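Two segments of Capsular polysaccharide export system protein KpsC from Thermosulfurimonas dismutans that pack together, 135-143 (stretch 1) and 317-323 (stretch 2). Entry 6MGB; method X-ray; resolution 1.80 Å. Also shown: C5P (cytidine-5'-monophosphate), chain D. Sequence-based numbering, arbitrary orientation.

Stretch 1, residues 135-143: DHKISKYNR
Stretch 2 (317-323) VINHLIG

In stretch 2, residues 317-322 are helical, in a helix that begins earlier in the chain; its i to i-4 bonds include L321 N to V317 O at 2.8 Å and I322 N to I318 O at 2.9 Å. In stretch 1, H136 is the first residue after a helix to leave helical phi/psi (-94/9); the chain then turns through K137 (52/52) and extends at I138 (-90/146), with no regular structure after it. Register is set by two CA pairs, H136 CA to I322 CA at 7.0 Å and I138 CA to L321 CA at 7.6 Å, so from H136 to I138 the nearest helix residue steps back from I322 to L321. No hydrogen bond crosses between the stretches; the 280 Å² they bury, both sides summed, rests on side-chain packing.

L321 and I138 cover the most surface. Both direct CA-to-CB toward the partner stretch, and both have chi1 m and chi2 t. I138 CG2 lies 3.6 Å from L321 CD1, a van der Waals contact between methyls, while I138 CD1 reaches I318 CG2 at 3.9 Å and, more loosely, I322 CG1 at 4.4 Å. The buried I138 thus meets three apolar residues of one helix.

I322, also m and t, starts sideways, but its end comes nearer: I322 CD1 sits 3.6 Å from the centroid of the H136 ring and 12° off the ring normal. This is a CH-pi contact over the face, with H136 CE1 to I322 CD1 at 3.5 Å; H136 presents that face with chi1 -72° and chi2 94°.

N142 (phi/psi 54/63, chi1 -53°, chi2 -83°) folds back on its own stretch. S139 N donates to N142 OD1 at 3.0 Å and 167°, and N142 ND2 gives a weak bond to S139 O at 2.8 Å and 121°. N142 ND2 also lies 3.6 Å from L321 CD1, a van der Waals contact, while its polar partners are S139 O and one elsewhere in the structure.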

# COMPACT_ATOMS: atom_id res chain seq x y z
N ASP A 135 6.61 -17.65 -1.28
CA ASP A 135 6.62 -18.88 -2.07
C ASP A 135 5.66 -18.81 -3.24
O ASP A 135 5.98 -19.26 -4.35
CB ASP A 135 6.29 -20.07 -1.17
CG ASP A 135 7.41 -20.41 -0.21
OD1 ASP A 135 8.50 -19.80 -0.32
OD2 ASP A 135 7.22 -21.30 0.65
N HIS A 136 4.47 -18.25 -3.03
CA HIS A 136 3.45 -18.20 -4.07
C HIS A 136 3.47 -16.89 -4.86
O HIS A 136 2.56 -16.66 -5.66
CB HIS A 136 2.06 -18.41 -3.45
CG HIS A 136 1.82 -19.82 -3.01
ND1 HIS A 136 2.06 -20.25 -1.72
CD2 HIS A 136 1.39 -20.91 -3.69
CE1 HIS A 136 1.77 -21.54 -1.63
NE2 HIS A 136 1.36 -21.96 -2.81
N LYS A 137 4.48 -16.06 -4.65
CA LYS A 137 4.65 -14.82 -5.41
C LYS A 137 3.37 -13.99 -5.39
O LYS A 137 2.85 -13.56 -6.43
CB LYS A 137 5.08 -15.13 -6.85
CG LYS A 137 6.39 -15.91 -6.94
CD LYS A 137 6.90 -15.99 -8.37
CE LYS A 137 8.19 -16.79 -8.46
NZ LYS A 137 8.00 -18.22 -8.07
N ILE A 138 2.87 -13.74 -4.18
CA ILE A 138 1.63 -13.00 -3.97
C ILE A 138 1.96 -11.52 -3.83
O ILE A 138 3.01 -11.14 -3.29
CB ILE A 138 0.88 -13.54 -2.74
CG1 ILE A 138 0.24 -14.90 -3.08
CG2 ILE A 138 -0.20 -12.56 -2.27
CD1 ILE A 138 -0.26 -15.66 -1.87
N SER A 139 1.06 -10.67 -4.31
CA SER A 139 1.24 -9.23 -4.25
C SER A 139 -0.13 -8.58 -4.12
O SER A 139 -1.12 -9.25 -3.80
CB SER A 139 2.02 -8.74 -5.49
OG SER A 139 1.32 -9.05 -6.68
N LYS A 140 -0.20 -7.27 -4.36
CA LYS A 140 -1.46 -6.55 -4.19
C LYS A 140 -2.51 -7.02 -5.19
O LYS A 140 -3.66 -7.28 -4.81
CB LYS A 140 -1.22 -5.04 -4.33
CG LYS A 140 -2.40 -4.18 -3.92
CD LYS A 140 -2.11 -2.69 -4.13
CE LYS A 140 -3.16 -1.82 -3.46
NZ LYS A 140 -2.96 -1.74 -1.98
N TYR A 141 -2.14 -7.13 -6.46
CA TYR A 141 -3.10 -7.36 -7.53
C TYR A 141 -3.07 -8.77 -8.12
O TYR A 141 -4.09 -9.22 -8.63
CB TYR A 141 -2.89 -6.35 -8.67
CG TYR A 141 -3.10 -4.91 -8.24
CD1 TYR A 141 -4.36 -4.46 -7.84
CD2 TYR A 141 -2.06 -3.99 -8.26
CE1 TYR A 141 -4.56 -3.15 -7.45
CE2 TYR A 141 -2.26 -2.68 -7.88
CZ TYR A 141 -3.51 -2.26 -7.47
OH TYR A 141 -3.70 -0.96 -7.09
N ASN A 142 -1.93 -9.46 -8.07
CA ASN A 142 -1.84 -10.85 -8.50
C ASN A 142 -2.37 -11.03 -9.93
O ASN A 142 -3.35 -11.75 -10.17
CB ASN A 142 -2.59 -11.77 -7.53
CG ASN A 142 -2.17 -11.57 -6.09
OD1 ASN A 142 -1.17 -12.12 -5.64
ND2 ASN A 142 -2.94 -10.78 -5.35
N ARG A 143 -1.70 -10.39 -10.88
CA ARG A 143 -2.12 -10.45 -12.28
C ARG A 143 -0.97 -10.77 -13.21
O ARG A 143 -1.15 -11.46 -14.22
CB ARG A 143 -2.74 -9.12 -12.70
CG ARG A 143 -3.90 -8.68 -11.86
CD ARG A 143 -4.30 -7.28 -12.23
NE ARG A 143 -4.86 -7.21 -13.58
CZ ARG A 143 -4.20 -6.76 -14.64
NH1 ARG A 143 -2.96 -6.33 -14.52
NH2 ARG A 143 -4.78 -6.73 -15.83
N VAL A 317 -7.46 -14.96 2.84
CA VAL A 317 -7.24 -14.34 1.54
C VAL A 317 -6.08 -15.01 0.82
O VAL A 317 -6.14 -15.22 -0.40
CB VAL A 317 -7.00 -12.82 1.73
CG1 VAL A 317 -6.40 -12.20 0.47
CG2 VAL A 317 -8.31 -12.13 2.08
N ILE A 318 -5.02 -15.37 1.54
CA ILE A 318 -3.91 -16.08 0.92
C ILE A 318 -4.41 -17.36 0.26
O ILE A 318 -4.17 -17.61 -0.93
CB ILE A 318 -2.80 -16.37 1.95
CG1 ILE A 318 -2.13 -15.06 2.37
CG2 ILE A 318 -1.76 -17.33 1.37
CD1 ILE A 318 -1.09 -15.21 3.47
N ASN A 319 -5.12 -18.20 1.03
CA ASN A 319 -5.65 -19.44 0.46
C ASN A 319 -6.53 -19.17 -0.75
O ASN A 319 -6.55 -19.97 -1.69
CB ASN A 319 -6.43 -20.21 1.53
CG ASN A 319 -5.52 -20.97 2.48
OD1 ASN A 319 -4.38 -21.28 2.15
ND2 ASN A 319 -6.04 -21.29 3.66
N HIS A 320 -7.26 -18.05 -0.75
CA HIS A 320 -8.08 -17.71 -1.91
C HIS A 320 -7.21 -17.30 -3.09
O HIS A 320 -7.50 -17.66 -4.23
CB HIS A 320 -9.05 -16.59 -1.54
CG HIS A 320 -9.94 -16.17 -2.66
ND1 HIS A 320 -9.74 -15.00 -3.38
CD2 HIS A 320 -11.04 -16.75 -3.20
CE1 HIS A 320 -10.67 -14.89 -4.31
NE2 HIS A 320 -11.47 -15.94 -4.22
N LEU A 321 -6.14 -16.54 -2.84
CA LEU A 321 -5.27 -16.10 -3.92
C LEU A 321 -4.51 -17.26 -4.54
O LEU A 321 -4.20 -17.23 -5.74
CB LEU A 321 -4.30 -15.03 -3.42
CG LEU A 321 -4.90 -13.68 -3.01
CD1 LEU A 321 -3.81 -12.77 -2.47
CD2 LEU A 321 -5.61 -13.01 -4.18
N ILE A 322 -4.18 -18.29 -3.75
CA ILE A 322 -3.48 -19.45 -4.29
C ILE A 322 -4.36 -20.17 -5.30
O ILE A 322 -3.90 -20.57 -6.38
CB ILE A 322 -3.03 -20.38 -3.15
CG1 ILE A 322 -2.00 -19.68 -2.27
CG2 ILE A 322 -2.46 -21.68 -3.72
CD1 ILE A 322 -1.53 -20.49 -1.07
N GLY A 323 -5.64 -20.35 -4.98
CA GLY A 323 -6.56 -21.04 -5.86
C GLY A 323 -7.19 -20.13 -6.89
O GLY A 323 -6.82 -20.15 -8.06
O3P C5P D . 1.70 1.87 -4.22
P C5P D . 1.48 1.65 -5.70
O1P C5P D . 2.58 2.37 -6.47
O2P C5P D . 0.14 2.03 -6.29
O5' C5P D . 1.70 0.09 -5.93
C5' C5P D . 0.65 -0.84 -5.73
C4' C5P D . 1.09 -2.23 -6.15
O4' C5P D . 1.15 -2.28 -7.60
C3' C5P D . 2.48 -2.64 -5.69
O3' C5P D . 2.49 -3.16 -4.38
C2' C5P D . 2.90 -3.65 -6.75
O2' C5P D . 2.35 -4.93 -6.48
C1' C5P D . 2.24 -3.08 -8.01
N1 C5P D . 3.18 -2.24 -8.79
C2 C5P D . 3.85 -2.78 -10.01
N3 C5P D . 4.80 -1.91 -10.79
C4 C5P D . 5.06 -0.53 -10.37
C5 C5P D . 4.39 0.01 -9.16
C6 C5P D . 3.44 -0.87 -8.38
O2 C5P D . 3.65 -3.89 -10.35
N4 C5P D . 5.98 0.31 -11.13